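Side-chain contacts in acetylserotonin O-methyltransferase (Homo sapiens, PDB 4A6D), which catalyses the S-adenosylmethionine-dependent O-methylation of N-acetylserotonin to melatonin, the last step of the melatonin synthesis pathway: residues E133-P138 against I146-G151; G151-F156 against V215-Q220; D289-G292 against T296-Y299. All coordinates share one frame; numbering follows the deposited sequence.

In the fold
Interaction 1 is a surface contact, whereas interactions 2 and 3 are partly buried. Interactions 1 and 2 are neighbours: they share Gly151, both use helix 150-161, and Tyr147 of the first packs on Arg153 and Phe156 of the second beside the cofactor. Interaction 3 lies on the other side of the chain's centre from interaction 2, about 31 Å away between centres, where a loop folds over helix 294-305 at the dimer interface. The chemistry differs accordingly. A guanidinium stacks on a phenyl ring in interaction 1, a threonine of one helix packs against an arginine and a leucine of another in interaction 2, and in interaction 3 a glutamine amide packs on backbone while its polar ends bond to the second subunit.

Interaction 1 (E133-P138 against I146-G151); sequences ETFGVP and IYRSEG. With SAM (S-adenosylmethionine), chain D.
At the surface of the S-adenosylmethionine-binding methyltransferase domain, between the segment at helix 131-135 and the start of helix 150-161, Arg148 lays its guanidinium flat on Phe135 in an off-centre cation-pi stack. Arg148 CZ stands 4.3 Å from the centroid of the Phe135 ring, and the two planes are only 23° apart. The overlap is at the rim: Arg148 NH2 approaches Phe135 CE1 and CD1, each at 3.4 Å, while NE sits above the CG side. CG of Arg148 starts between the backbone N and the carbonyl carbon (chi1 44°); from there the chain runs extended to NE, which carries the guanidinium onto the Phe135 ring. Its aliphatic part passes crosswise to Val137, whose CG2 touches Arg148 CD at 3.9 Å. Thr134 CG2 lies over the opposite face of the Phe135 ring, and Arg115 and Cys116 of helix 103-117 also touch Phe135. With a leucine here the aromatic face would be gone, and the Arg148 guanidinium would probably lose its platform and turn more freely. The adjoining residue, Tyr147, belongs to the cofactor pocket of this Rossmann-like fold: its OH donates a 2.7 Å hydrogen bond to O2' of S-adenosylmethionine, and O2' lies at the edge of the Tyr147 ring, in its plane. One residue beyond Arg148, Ser149 N-caps helix 150-161 through OG to Glu152 N.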
ATOM      1  N   GLU A 133     -15.080 -13.429  -0.852  1.00107.11           N
ATOM      2  CA  GLU A 133     -15.227 -12.266  -1.748  1.00106.52           C
ATOM      3  C   GLU A 133     -13.977 -11.984  -2.568  1.00105.72           C
ATOM      4  O   GLU A 133     -14.079 -11.353  -3.608  1.00106.37           O
ATOM      5  CB  GLU A 133     -15.663 -11.006  -0.969  1.00107.11           C
ATOM      6  CG  GLU A 133     -16.974 -11.146  -0.203  1.00119.96           C
ATOM      7  CD  GLU A 133     -16.923 -11.636   1.238  1.00130.07           C
ATOM      8  OE1 GLU A 133     -16.216 -12.632   1.524  1.00122.11           O
ATOM      9  OE2 GLU A 133     -17.668 -11.066   2.067  1.00118.24           O
ATOM     10  N   THR A 134     -12.802 -12.437  -2.094  1.00 99.28           N
ATOM     11  CA  THR A 134     -11.501 -12.207  -2.735  1.00 97.56           C
ATOM     12  C   THR A 134     -11.035 -13.387  -3.573  1.00103.49           C
ATOM     13  O   THR A 134     -10.553 -13.174  -4.685  1.00102.76           O
ATOM     14  CB  THR A 134     -10.401 -11.867  -1.685  1.00 92.01           C
ATOM     15  OG1 THR A 134     -10.923 -11.028  -0.665  1.00 87.71           O
ATOM     16  CG2 THR A 134      -9.188 -11.217  -2.300  1.00 84.92           C
ATOM     17  N   PHE A 135     -11.084 -14.608  -3.007  1.00102.52           N
ATOM     18  CA  PHE A 135     -10.562 -15.799  -3.668  1.00105.01           C
ATOM     19  C   PHE A 135     -11.595 -16.798  -4.174  1.00115.56           C
ATOM     20  O   PHE A 135     -11.219 -17.751  -4.864  1.00116.24           O
ATOM     21  CB  PHE A 135      -9.520 -16.490  -2.766  1.00104.85           C
ATOM     22  CG  PHE A 135      -8.356 -15.613  -2.360  1.00103.86           C
ATOM     23  CD1 PHE A 135      -7.331 -15.328  -3.257  1.00106.31           C
ATOM     24  CD2 PHE A 135      -8.267 -15.099  -1.069  1.00103.67           C
ATOM     25  CE1 PHE A 135      -6.251 -14.526  -2.876  1.00105.22           C
ATOM     26  CE2 PHE A 135      -7.183 -14.306  -0.688  1.00104.21           C
ATOM     27  CZ  PHE A 135      -6.185 -14.021  -1.594  1.00102.60           C
ATOM     28  N   GLY A 136     -12.865 -16.592  -3.818  1.00116.82           N
ATOM     29  CA  GLY A 136     -13.962 -17.497  -4.165  1.00121.39           C
ATOM     30  C   GLY A 136     -14.001 -18.735  -3.279  1.00129.37           C
ATOM     31  O   GLY A 136     -14.937 -19.540  -3.351  1.00131.69           O
ATOM     32  N   VAL A 137     -12.977 -18.877  -2.418  1.00125.79           N
ATOM     33  CA  VAL A 137     -12.755 -19.996  -1.511  1.00126.88           C
ATOM     34  C   VAL A 137     -13.549 -19.864  -0.179  1.00131.01           C
ATOM     35  O   VAL A 137     -13.328 -18.894   0.569  1.00128.75           O
ATOM     36  CB  VAL A 137     -11.223 -20.233  -1.298  1.00130.05           C
ATOM     37  CG1 VAL A 137     -10.946 -21.252  -0.190  1.00129.56           C
ATOM     38  CG2 VAL A 137     -10.547 -20.666  -2.599  1.00131.81           C
ATOM     39  N   PRO A 138     -14.428 -20.863   0.143  1.00128.91           N
ATOM     40  CA  PRO A 138     -15.168 -20.822   1.422  1.00127.54           C
ATOM     41  C   PRO A 138     -14.241 -20.865   2.649  1.00126.53           C
ATOM     42  O   PRO A 138     -13.310 -21.676   2.704  1.00124.52           O
ATOM     43  CB  PRO A 138     -16.091 -22.053   1.347  1.00132.10           C
ATOM     44  CG  PRO A 138     -16.138 -22.427  -0.107  1.00139.47           C
ATOM     45  CD  PRO A 138     -14.780 -22.073  -0.632  1.00133.50           C
ATOM     46  N   ILE A 146      -7.025 -20.645   4.130  1.00105.07           N
ATOM     47  CA  ILE A 146      -5.612 -20.224   4.223  1.00102.98           C
ATOM     48  C   ILE A 146      -4.694 -21.214   3.435  1.00109.73           C
ATOM     49  O   ILE A 146      -3.788 -20.758   2.732  1.00109.01           O
ATOM     50  CB  ILE A 146      -5.181 -20.009   5.714  1.00102.96           C
ATOM     51  CG1 ILE A 146      -5.931 -18.806   6.336  1.00101.45           C
ATOM     52  CG2 ILE A 146      -3.659 -19.869   5.863  1.00101.50           C
ATOM     53  CD1 ILE A 146      -5.830 -18.663   7.844  1.00104.25           C
ATOM     54  N   TYR A 147      -4.932 -22.554   3.550  1.00108.30           N
ATOM     55  CA  TYR A 147      -4.172 -23.583   2.817  1.00110.56           C
ATOM     56  C   TYR A 147      -5.025 -24.128   1.649  1.00118.11           C
ATOM     57  O   TYR A 147      -5.278 -25.334   1.549  1.00119.09           O
ATOM     58  CB  TYR A 147      -3.699 -24.729   3.739  1.00112.31           C
ATOM     59  CG  TYR A 147      -3.070 -24.330   5.059  1.00112.18           C
ATOM     60  CD1 TYR A 147      -2.089 -23.343   5.118  1.00112.94           C
ATOM     61  CD2 TYR A 147      -3.381 -25.008   6.233  1.00112.11           C
ATOM     62  CE1 TYR A 147      -1.474 -23.006   6.323  1.00111.99           C
ATOM     63  CE2 TYR A 147      -2.780 -24.671   7.447  1.00110.92           C
ATOM     64  CZ  TYR A 147      -1.819 -23.676   7.484  1.00116.88           C
ATOM     65  OH  TYR A 147      -1.214 -23.342   8.673  1.00116.05           O
ATOM     66  N   ARG A 148      -5.466 -23.216   0.761  1.00116.49           N
ATOM     67  CA  ARG A 148      -6.299 -23.527  -0.406  1.00119.31           C
ATOM     68  C   ARG A 148      -5.631 -24.434  -1.472  1.00126.79           C
ATOM     69  O   ARG A 148      -6.330 -24.955  -2.348  1.00129.88           O
ATOM     70  CB  ARG A 148      -6.977 -22.263  -0.992  1.00119.20           C
ATOM     71  CG  ARG A 148      -6.099 -21.019  -1.115  1.00124.07           C
ATOM     72  CD  ARG A 148      -6.886 -19.830  -1.645  1.00135.84           C
ATOM     73  NE  ARG A 148      -6.014 -18.702  -1.986  1.00147.87           N
ATOM     74  CZ  ARG A 148      -5.472 -18.500  -3.185  1.00167.19           C
ATOM     75  NH1 ARG A 148      -5.714 -19.344  -4.182  1.00163.42           N
ATOM     76  NH2 ARG A 148      -4.683 -17.454  -3.394  1.00150.24           N
ATOM     77  N   SER A 149      -4.287 -24.653  -1.356  1.00122.39           N
ATOM     78  CA  SER A 149      -3.447 -25.536  -2.195  1.00124.37           C
ATOM     79  C   SER A 149      -2.120 -25.924  -1.482  1.00126.29           C
ATOM     80  O   SER A 149      -1.721 -25.250  -0.523  1.00123.17           O
ATOM     81  CB  SER A 149      -3.190 -24.927  -3.576  1.00128.52           C
ATOM     82  OG  SER A 149      -1.928 -24.289  -3.695  1.00133.02           O
ATOM     83  N   GLU A 150      -1.445 -27.003  -1.961  1.00124.38           N
ATOM     84  CA  GLU A 150      -0.169 -27.500  -1.425  1.00123.71           C
ATOM     85  C   GLU A 150       0.951 -26.439  -1.476  1.00124.60           C
ATOM     86  O   GLU A 150       1.583 -26.173  -0.450  1.00122.25           O
ATOM     87  CB  GLU A 150       0.256 -28.793  -2.138  1.00128.92           C
ATOM     88  CG  GLU A 150      -0.308 -30.050  -1.495  1.00143.35           C
ATOM     89  CD  GLU A 150       0.665 -30.854  -0.649  1.00172.16           C
ATOM     90  OE1 GLU A 150       1.390 -30.254   0.178  1.00165.06           O
ATOM     91  OE2 GLU A 150       0.697 -32.096  -0.815  1.00174.72           O
ATOM     92  N   GLY A 151       1.144 -25.824  -2.648  1.00120.55           N
ATOM     93  CA  GLY A 151       2.130 -24.773  -2.879  1.00118.54           C
ATOM     94  C   GLY A 151       1.841 -23.516  -2.082  1.00118.11           C
ATOM     95  O   GLY A 151       2.763 -22.767  -1.736  1.00116.15           O
TER
HETATM   96  N   SAM D1350       3.175 -20.752  15.617  1.00 73.56           N
HETATM   97  CA  SAM D1350       3.606 -20.455  14.233  1.00 76.92           C
HETATM   98  C   SAM D1350       4.324 -19.111  13.993  1.00 78.77           C
HETATM   99  O   SAM D1350       4.069 -18.189  14.740  1.00 76.97           O
HETATM  100  OXT SAM D1350       5.165 -18.916  13.057  1.00 79.06           O
HETATM  101  CB  SAM D1350       2.396 -20.645  13.353  1.00 76.77           C
HETATM  102  CG  SAM D1350       1.317 -19.574  13.552  1.00 75.90           C
HETATM  103  SD  SAM D1350      -0.012 -19.882  12.333  1.00 77.34           S
HETATM  104  CE  SAM D1350      -0.846 -18.349  12.376  1.00 78.99           C
HETATM  105  C5' SAM D1350      -1.270 -20.791  13.289  1.00 75.87           C
HETATM  106  C4' SAM D1350      -0.831 -22.262  13.248  1.00 75.67           C
HETATM  107  O4' SAM D1350      -1.871 -22.971  13.896  1.00 75.37           O
HETATM  108  C3' SAM D1350      -0.724 -22.825  11.779  1.00 77.71           C
HETATM  109  O3' SAM D1350       0.527 -23.500  11.568  1.00 80.44           O
HETATM  110  C2' SAM D1350      -1.986 -23.744  11.683  1.00 77.56           C
HETATM  111  O2' SAM D1350      -1.922 -24.873  10.811  1.00 77.97           O
HETATM  112  C1' SAM D1350      -2.132 -24.187  13.150  1.00 76.19           C
HETATM  113  N9  SAM D1350      -3.493 -24.667  13.468  1.00 76.10           N
HETATM  114  C8  SAM D1350      -4.692 -24.046  13.127  1.00 75.99           C
HETATM  115  N7  SAM D1350      -5.695 -24.740  13.578  1.00 76.58           N
HETATM  116  C5  SAM D1350      -5.218 -25.893  14.192  1.00 76.67           C
HETATM  117  C6  SAM D1350      -5.786 -27.012  14.828  1.00 76.40           C
HETATM  118  N6  SAM D1350      -7.131 -27.062  14.984  1.00 76.57           N
HETATM  119  N1  SAM D1350      -4.963 -27.976  15.374  1.00 76.44           N
HETATM  120  C2  SAM D1350      -3.632 -27.931  15.221  1.00 76.17           C
HETATM  121  N3  SAM D1350      -3.065 -26.881  14.608  1.00 76.08           N
HETATM  122  C4  SAM D1350      -3.785 -25.841  14.143  1.00 76.49           C

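Interaction 2 (G151-F156 against V215-Q220); sequences GERLQF and VWTAKQ
Arg153 and Leu154, on successive positions of helix 150-161, both lean on Thr217 of helix 212-221. The second helix is the connection of a beta-alpha-beta crossover in the Rossmann-like methyltransferase fold, joining the adjacent parallel strands 205-210 and 230-234, so the contact ties helix 150-161 to the flank of the cofactor-binding sheet. From Gly151 on, the first segment is regular helix, with Gln155 N bonded to Gly151 O at 3.1 Å. Arg153 points its CB toward Thr217. With CG opposite the backbone N (chi1 -174°) and chi2 extended, its CD comes to lie beside the threonine hydroxyl, and the bend at chi3 (-58°) brings NH1 of the guanidinium back to it: CD and NH1 are each 3.6 Å from Thr217 OG1, a packing distance. The polar ends are held elsewhere. Arg153 NH1 forms a salt bridge with Glu150 OE1, and Thr217 OG1 hydrogen-bonds to the Glu213 carbonyl one turn back in its own helix, a bond consistent with the hydroxyl lying beside its backbone N (chi1 -56°). That rotamer presents the Thr217 methyl to the next residue, Leu154, whose CD1 meets CG2 of Thr217 at 4.2 Å in a light apolar touch. Phe156 turns from helix 212-221 toward the cofactor side, where it meets Tyr147, which binds S-adenosylmethionine, with the ring planes steeply inclined at about 75° and Phe156 CD2 3.3 Å from Tyr147 CE1.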
ATOM      1  N   GLY A 151       1.144 -25.824  -2.648  1.00120.55           N
ATOM      2  CA  GLY A 151       2.130 -24.773  -2.879  1.00118.54           C
ATOM      3  C   GLY A 151       1.841 -23.516  -2.082  1.00118.11           C
ATOM      4  O   GLY A 151       2.763 -22.767  -1.736  1.00116.15           O
ATOM      5  N   GLU A 152       0.543 -23.283  -1.782  1.00112.63           N
ATOM      6  CA  GLU A 152       0.064 -22.149  -0.991  1.00108.98           C
ATOM      7  C   GLU A 152       0.270 -22.423   0.515  1.00107.62           C
ATOM      8  O   GLU A 152       0.529 -21.492   1.277  1.00104.36           O
ATOM      9  CB  GLU A 152      -1.387 -21.779  -1.369  1.00110.75           C
ATOM     10  CG  GLU A 152      -1.472 -21.006  -2.690  1.00129.52           C
ATOM     11  CD  GLU A 152      -2.550 -21.357  -3.710  1.00162.82           C
ATOM     12  OE1 GLU A 152      -3.680 -21.706  -3.299  1.00166.40           O
ATOM     13  OE2 GLU A 152      -2.268 -21.264  -4.929  1.00155.60           O
ATOM     14  N   ARG A 153       0.238 -23.704   0.922  1.00103.58           N
ATOM     15  CA  ARG A 153       0.515 -24.102   2.307  1.00100.54           C
ATOM     16  C   ARG A 153       2.027 -24.013   2.579  1.00103.18           C
ATOM     17  O   ARG A 153       2.410 -23.506   3.633  1.00100.72           O
ATOM     18  CB  ARG A 153      -0.001 -25.496   2.589  1.00 99.24           C
ATOM     19  CG  ARG A 153       0.129 -25.910   4.055  1.00 99.45           C
ATOM     20  CD  ARG A 153       0.018 -27.399   4.224  1.00 94.36           C
ATOM     21  NE  ARG A 153      -1.246 -27.915   3.702  1.00104.15           N
ATOM     22  CZ  ARG A 153      -1.360 -28.647   2.600  1.00117.37           C
ATOM     23  NH1 ARG A 153      -0.286 -28.942   1.878  1.00 99.08           N
ATOM     24  NH2 ARG A 153      -2.546 -29.087   2.209  1.00112.69           N
ATOM     25  N   LEU A 154       2.878 -24.458   1.613  1.00101.11           N
ATOM     26  CA  LEU A 154       4.339 -24.343   1.700  1.00100.43           C
ATOM     27  C   LEU A 154       4.729 -22.861   1.815  1.00101.21           C
ATOM     28  O   LEU A 154       5.506 -22.520   2.710  1.00101.38           O
ATOM     29  CB  LEU A 154       5.056 -25.006   0.500  1.00103.17           C
ATOM     30  CG  LEU A 154       6.601 -24.911   0.466  1.00107.90           C
ATOM     31  CD1 LEU A 154       7.245 -25.475   1.746  1.00107.38           C
ATOM     32  CD2 LEU A 154       7.162 -25.611  -0.745  1.00111.88           C
ATOM     33  N   GLN A 155       4.135 -21.983   0.977  1.00 93.91           N
ATOM     34  CA  GLN A 155       4.395 -20.541   1.012  1.00 91.37           C
ATOM     35  C   GLN A 155       4.003 -19.919   2.362  1.00 89.95           C
ATOM     36  O   GLN A 155       4.818 -19.192   2.937  1.00 88.65           O
ATOM     37  CB  GLN A 155       3.785 -19.801  -0.216  1.00 93.51           C
ATOM     38  CG  GLN A 155       3.705 -18.264  -0.108  1.00119.90           C
ATOM     39  CD  GLN A 155       4.987 -17.504  -0.421  1.00144.17           C
ATOM     40  OE1 GLN A 155       5.071 -16.774  -1.421  1.00139.67           O
ATOM     41  NE2 GLN A 155       5.979 -17.569   0.469  1.00132.11           N
ATOM     42  N   PHE A 156       2.797 -20.232   2.885  1.00 83.81           N
ATOM     43  CA  PHE A 156       2.344 -19.730   4.190  1.00 81.36           C
ATOM     44  C   PHE A 156       3.365 -20.117   5.282  1.00 84.50           C
ATOM     45  O   PHE A 156       3.813 -19.260   6.052  1.00 82.94           O
ATOM     46  CB  PHE A 156       0.940 -20.276   4.542  1.00 83.06           C
ATOM     47  CG  PHE A 156       0.370 -19.750   5.841  1.00 83.70           C
ATOM     48  CD1 PHE A 156      -0.274 -18.519   5.890  1.00 85.77           C
ATOM     49  CD2 PHE A 156       0.505 -20.477   7.029  1.00 87.96           C
ATOM     50  CE1 PHE A 156      -0.784 -18.021   7.100  1.00 86.46           C
ATOM     51  CE2 PHE A 156      -0.002 -19.980   8.248  1.00 89.60           C
ATOM     52  CZ  PHE A 156      -0.655 -18.761   8.274  1.00 86.99           C
ATOM     53  N   VAL A 215       2.255 -30.842   9.300  1.00 85.14           N
ATOM     54  CA  VAL A 215       3.274 -31.772   9.803  1.00 87.04           C
ATOM     55  C   VAL A 215       3.994 -32.509   8.641  1.00 98.15           C
ATOM     56  O   VAL A 215       5.230 -32.566   8.628  1.00 99.09           O
ATOM     57  CB  VAL A 215       2.673 -32.708  10.888  1.00 89.52           C
ATOM     58  CG1 VAL A 215       3.638 -33.827  11.287  1.00 90.44           C
ATOM     59  CG2 VAL A 215       2.239 -31.899  12.115  1.00 86.21           C
ATOM     60  N   TRP A 216       3.217 -32.977   7.631  1.00 98.38           N
ATOM     61  CA  TRP A 216       3.712 -33.695   6.458  1.00101.93           C
ATOM     62  C   TRP A 216       4.593 -32.780   5.637  1.00105.13           C
ATOM     63  O   TRP A 216       5.727 -33.154   5.343  1.00106.38           O
ATOM     64  CB  TRP A 216       2.544 -34.293   5.653  1.00103.22           C
ATOM     65  CG  TRP A 216       2.931 -35.118   4.452  1.00108.89           C
ATOM     66  CD1 TRP A 216       2.960 -34.702   3.152  1.00113.69           C
ATOM     67  CD2 TRP A 216       3.254 -36.519   4.432  1.00111.99           C
ATOM     68  NE1 TRP A 216       3.288 -35.754   2.323  1.00117.29           N
ATOM     69  CE2 TRP A 216       3.494 -36.876   3.084  1.00119.65           C
ATOM     70  CE3 TRP A 216       3.367 -37.512   5.425  1.00113.82           C
ATOM     71  CZ2 TRP A 216       3.847 -38.182   2.703  1.00122.89           C
ATOM     72  CZ3 TRP A 216       3.699 -38.812   5.045  1.00118.93           C
ATOM     73  CH2 TRP A 216       3.946 -39.133   3.701  1.00123.17           C
ATOM     74  N   THR A 217       4.114 -31.550   5.353  1.00100.22           N
ATOM     75  CA  THR A 217       4.852 -30.516   4.612  1.00100.36           C
ATOM     76  C   THR A 217       6.151 -30.127   5.349  1.00104.51           C
ATOM     77  O   THR A 217       7.193 -29.984   4.703  1.00106.24           O
ATOM     78  CB  THR A 217       3.950 -29.296   4.345  1.00103.61           C
ATOM     79  OG1 THR A 217       2.774 -29.717   3.662  1.00104.34           O
ATOM     80  CG2 THR A 217       4.635 -28.229   3.529  1.00100.19           C
ATOM     81  N   ALA A 218       6.080 -29.965   6.689  1.00 99.10           N
ATOM     82  CA  ALA A 218       7.224 -29.622   7.537  1.00 99.20           C
ATOM     83  C   ALA A 218       8.343 -30.662   7.418  1.00109.49           C
ATOM     84  O   ALA A 218       9.497 -30.288   7.218  1.00111.03           O
ATOM     85  CB  ALA A 218       6.791 -29.466   8.988  1.00 97.18           C
ATOM     86  N   LYS A 219       7.991 -31.959   7.473  1.00109.11           N
ATOM     87  CA  LYS A 219       8.955 -33.056   7.360  1.00112.29           C
ATOM     88  C   LYS A 219       9.507 -33.211   5.936  1.00121.26           C
ATOM     89  O   LYS A 219      10.676 -33.551   5.771  1.00123.08           O
ATOM     90  CB  LYS A 219       8.357 -34.362   7.896  1.00114.25           C
ATOM     91  CG  LYS A 219       8.044 -34.280   9.387  1.00119.85           C
ATOM     92  CD  LYS A 219       7.342 -35.517   9.924  1.00123.74           C
ATOM     93  CE  LYS A 219       8.270 -36.410  10.711  1.00134.77           C
ATOM     94  NZ  LYS A 219       8.691 -35.790  11.998  1.00143.58           N
ATOM     95  N   GLN A 220       8.683 -32.911   4.922  1.00120.06           N
ATOM     96  CA  GLN A 220       9.057 -33.009   3.508  1.00124.18           C
ATOM     97  C   GLN A 220       9.926 -31.859   2.989  1.00129.12           C
ATOM     98  O   GLN A 220      10.678 -32.063   2.037  1.00131.70           O
ATOM     99  CB  GLN A 220       7.806 -33.129   2.624  1.00126.22           C
ATOM    100  CG  GLN A 220       7.156 -34.512   2.628  1.00150.05           C
ATOM    101  CD  GLN A 220       6.134 -34.693   1.522  1.00177.23           C
ATOM    102  OE1 GLN A 220       5.935 -35.803   1.012  1.00175.85           O
ATOM    103  NE2 GLN A 220       5.428 -33.624   1.142  1.00168.93           N
TER

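Interaction 3 (D289-G292 against T296-Y299); sequences DRRG and TQLY
The backbone N of Arg291, a residue whose carbonyl faces Gln297 across the contact, donates a 3.0 Å hydrogen bond to Asp289 OD1. The bond closes an Asx turn, and the N-H meets the carboxylate oxygen from above its plane, 36° out of it. Arg291 NH1 also makes a long ion pair with Asp289 OD2, 3.8 Å away, so the same carboxylate bears on both the backbone and the side chain of Arg291. The turn belongs to the loop between strand 278-283 and helix 294-305 of the methyltransferase domain, and it probably fixes the course of the backbone on which Gln297, in the first turn of that helix, packs. Gln297 CD lies 3.6 Å from Gly292 N and equally near Arg291 C. Its CG is placed beside the backbone N (chi1 -72°), and the extended chain carries the amide to the loop. Neither end of that amide bonds to the loop: OE1 faces Arg291 O at 3.5 Å, two acceptors together, while NE2 is 3.7 Å from Arg290 O. Both ends are instead engaged by the second subunit of the homodimer, OE1 by Ser69 OG and NE2, weakly, by the Asp65 carbonyl. Arg291 and Arg290 likewise form salt bridges to Asp65 and Glu61 of that subunit. Within the chain the contact is therefore mainly van der Waals packing of an amide on a peptide, and the Gln297 amide, with the Arg290 and Arg291 guanidinium groups, has partners in the second subunit.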
ATOM      1  N   ASP A 289      -5.015   1.278  25.797  1.00 75.61           N
ATOM      2  CA  ASP A 289      -6.026   2.162  25.193  1.00 77.25           C
ATOM      3  C   ASP A 289      -6.439   1.710  23.773  1.00 80.10           C
ATOM      4  O   ASP A 289      -7.313   2.335  23.164  1.00 79.88           O
ATOM      5  CB  ASP A 289      -5.604   3.655  25.230  1.00 80.47           C
ATOM      6  CG  ASP A 289      -4.309   4.094  24.541  1.00 88.91           C
ATOM      7  OD1 ASP A 289      -3.822   3.366  23.654  1.00 83.50           O
ATOM      8  OD2 ASP A 289      -3.830   5.211  24.840  1.00102.80           O
ATOM      9  N   ARG A 290      -5.820   0.600  23.274  1.00 74.76           N
ATOM     10  CA  ARG A 290      -6.014   0.012  21.942  1.00 74.07           C
ATOM     11  C   ARG A 290      -5.592   0.971  20.820  1.00 77.73           C
ATOM     12  O   ARG A 290      -5.786   0.682  19.640  1.00 77.16           O
ATOM     13  CB  ARG A 290      -7.440  -0.576  21.740  1.00 75.77           C
ATOM     14  CG  ARG A 290      -7.838  -1.592  22.818  1.00 82.86           C
ATOM     15  CD  ARG A 290      -9.066  -2.401  22.454  1.00 92.55           C
ATOM     16  NE  ARG A 290     -10.280  -1.587  22.447  1.00101.65           N
ATOM     17  CZ  ARG A 290     -11.053  -1.379  23.507  1.00121.95           C
ATOM     18  NH1 ARG A 290     -10.745  -1.926  24.680  1.00110.26           N
ATOM     19  NH2 ARG A 290     -12.134  -0.618  23.407  1.00112.08           N
ATOM     20  N   ARG A 291      -4.939   2.077  21.197  1.00 74.16           N
ATOM     21  CA  ARG A 291      -4.500   3.100  20.264  1.00 73.48           C
ATOM     22  C   ARG A 291      -3.025   3.048  19.835  1.00 74.35           C
ATOM     23  O   ARG A 291      -2.480   4.025  19.363  1.00 74.59           O
ATOM     24  CB  ARG A 291      -4.951   4.488  20.722  1.00 76.01           C
ATOM     25  CG  ARG A 291      -5.613   5.255  19.561  1.00 95.06           C
ATOM     26  CD  ARG A 291      -6.509   6.380  20.036  1.00108.84           C
ATOM     27  NE  ARG A 291      -7.682   5.881  20.762  1.00109.86           N
ATOM     28  CZ  ARG A 291      -7.815   5.887  22.085  1.00108.42           C
ATOM     29  NH1 ARG A 291      -6.841   6.355  22.855  1.00 92.48           N
ATOM     30  NH2 ARG A 291      -8.925   5.436  22.645  1.00 90.86           N
ATOM     31  N   GLY A 292      -2.418   1.886  19.934  1.00 69.34           N
ATOM     32  CA  GLY A 292      -1.049   1.692  19.493  1.00 67.60           C
ATOM     33  C   GLY A 292      -0.515   0.365  19.976  1.00 72.51           C
ATOM     34  O   GLY A 292      -1.125  -0.274  20.832  1.00 73.34           O
ATOM     35  N   THR A 296       0.722  -2.853  15.317  1.00 65.06           N
ATOM     36  CA  THR A 296      -0.172  -3.795  16.012  1.00 63.93           C
ATOM     37  C   THR A 296      -1.627  -3.527  15.665  1.00 67.40           C
ATOM     38  O   THR A 296      -2.384  -4.472  15.450  1.00 66.61           O
ATOM     39  CB  THR A 296       0.086  -3.784  17.522  1.00 64.73           C
ATOM     40  OG1 THR A 296       1.471  -4.046  17.741  1.00 67.70           O
ATOM     41  CG2 THR A 296      -0.731  -4.822  18.255  1.00 57.58           C
ATOM     42  N   GLN A 297      -2.018  -2.240  15.624  1.00 65.12           N
ATOM     43  CA  GLN A 297      -3.364  -1.827  15.218  1.00 64.92           C
ATOM     44  C   GLN A 297      -3.618  -2.293  13.760  1.00 66.54           C
ATOM     45  O   GLN A 297      -4.707  -2.810  13.468  1.00 65.98           O
ATOM     46  CB  GLN A 297      -3.504  -0.302  15.283  1.00 66.57           C
ATOM     47  CG  GLN A 297      -3.566   0.291  16.679  1.00 59.66           C
ATOM     48  CD  GLN A 297      -3.515   1.792  16.532  1.00 75.43           C
ATOM     49  OE1 GLN A 297      -2.468   2.385  16.284  1.00 67.32           O
ATOM     50  NE2 GLN A 297      -4.650   2.436  16.571  1.00 71.41           N
ATOM     51  N   LEU A 298      -2.602  -2.151  12.867  1.00 60.76           N
ATOM     52  CA  LEU A 298      -2.751  -2.579  11.470  1.00 60.37           C
ATOM     53  C   LEU A 298      -2.940  -4.088  11.420  1.00 64.62           C
ATOM     54  O   LEU A 298      -3.843  -4.569  10.736  1.00 65.53           O
ATOM     55  CB  LEU A 298      -1.587  -2.106  10.559  1.00 59.70           C
ATOM     56  CG  LEU A 298      -1.435  -0.590  10.301  1.00 62.89           C
ATOM     57  CD1 LEU A 298      -0.117  -0.297   9.672  1.00 61.79           C
ATOM     58  CD2 LEU A 298      -2.540  -0.045   9.403  1.00 62.39           C
ATOM     59  N   TYR A 299      -2.154  -4.807  12.220  1.00 60.81           N
ATOM     60  CA  TYR A 299      -2.230  -6.258  12.419  1.00 60.54           C
ATOM     61  C   TYR A 299      -3.587  -6.687  12.964  1.00 62.76           C
ATOM     62  O   TYR A 299      -4.078  -7.742  12.557  1.00 60.51           O
ATOM     63  CB  TYR A 299      -1.125  -6.738  13.373  1.00 62.11           C
ATOM     64  CG  TYR A 299       0.243  -6.927  12.745  1.00 65.19           C
ATOM     65  CD1 TYR A 299       0.609  -6.234  11.581  1.00 66.02           C
ATOM     66  CD2 TYR A 299       1.186  -7.776  13.325  1.00 66.78           C
ATOM     67  CE1 TYR A 299       1.866  -6.407  11.001  1.00 64.64           C
ATOM     68  CE2 TYR A 299       2.456  -7.935  12.767  1.00 68.93           C
ATOM     69  CZ  TYR A 299       2.795  -7.238  11.613  1.00 73.43           C
ATOM     70  OH  TYR A 299       4.047  -7.386  11.076  1.00 72.88           O
TER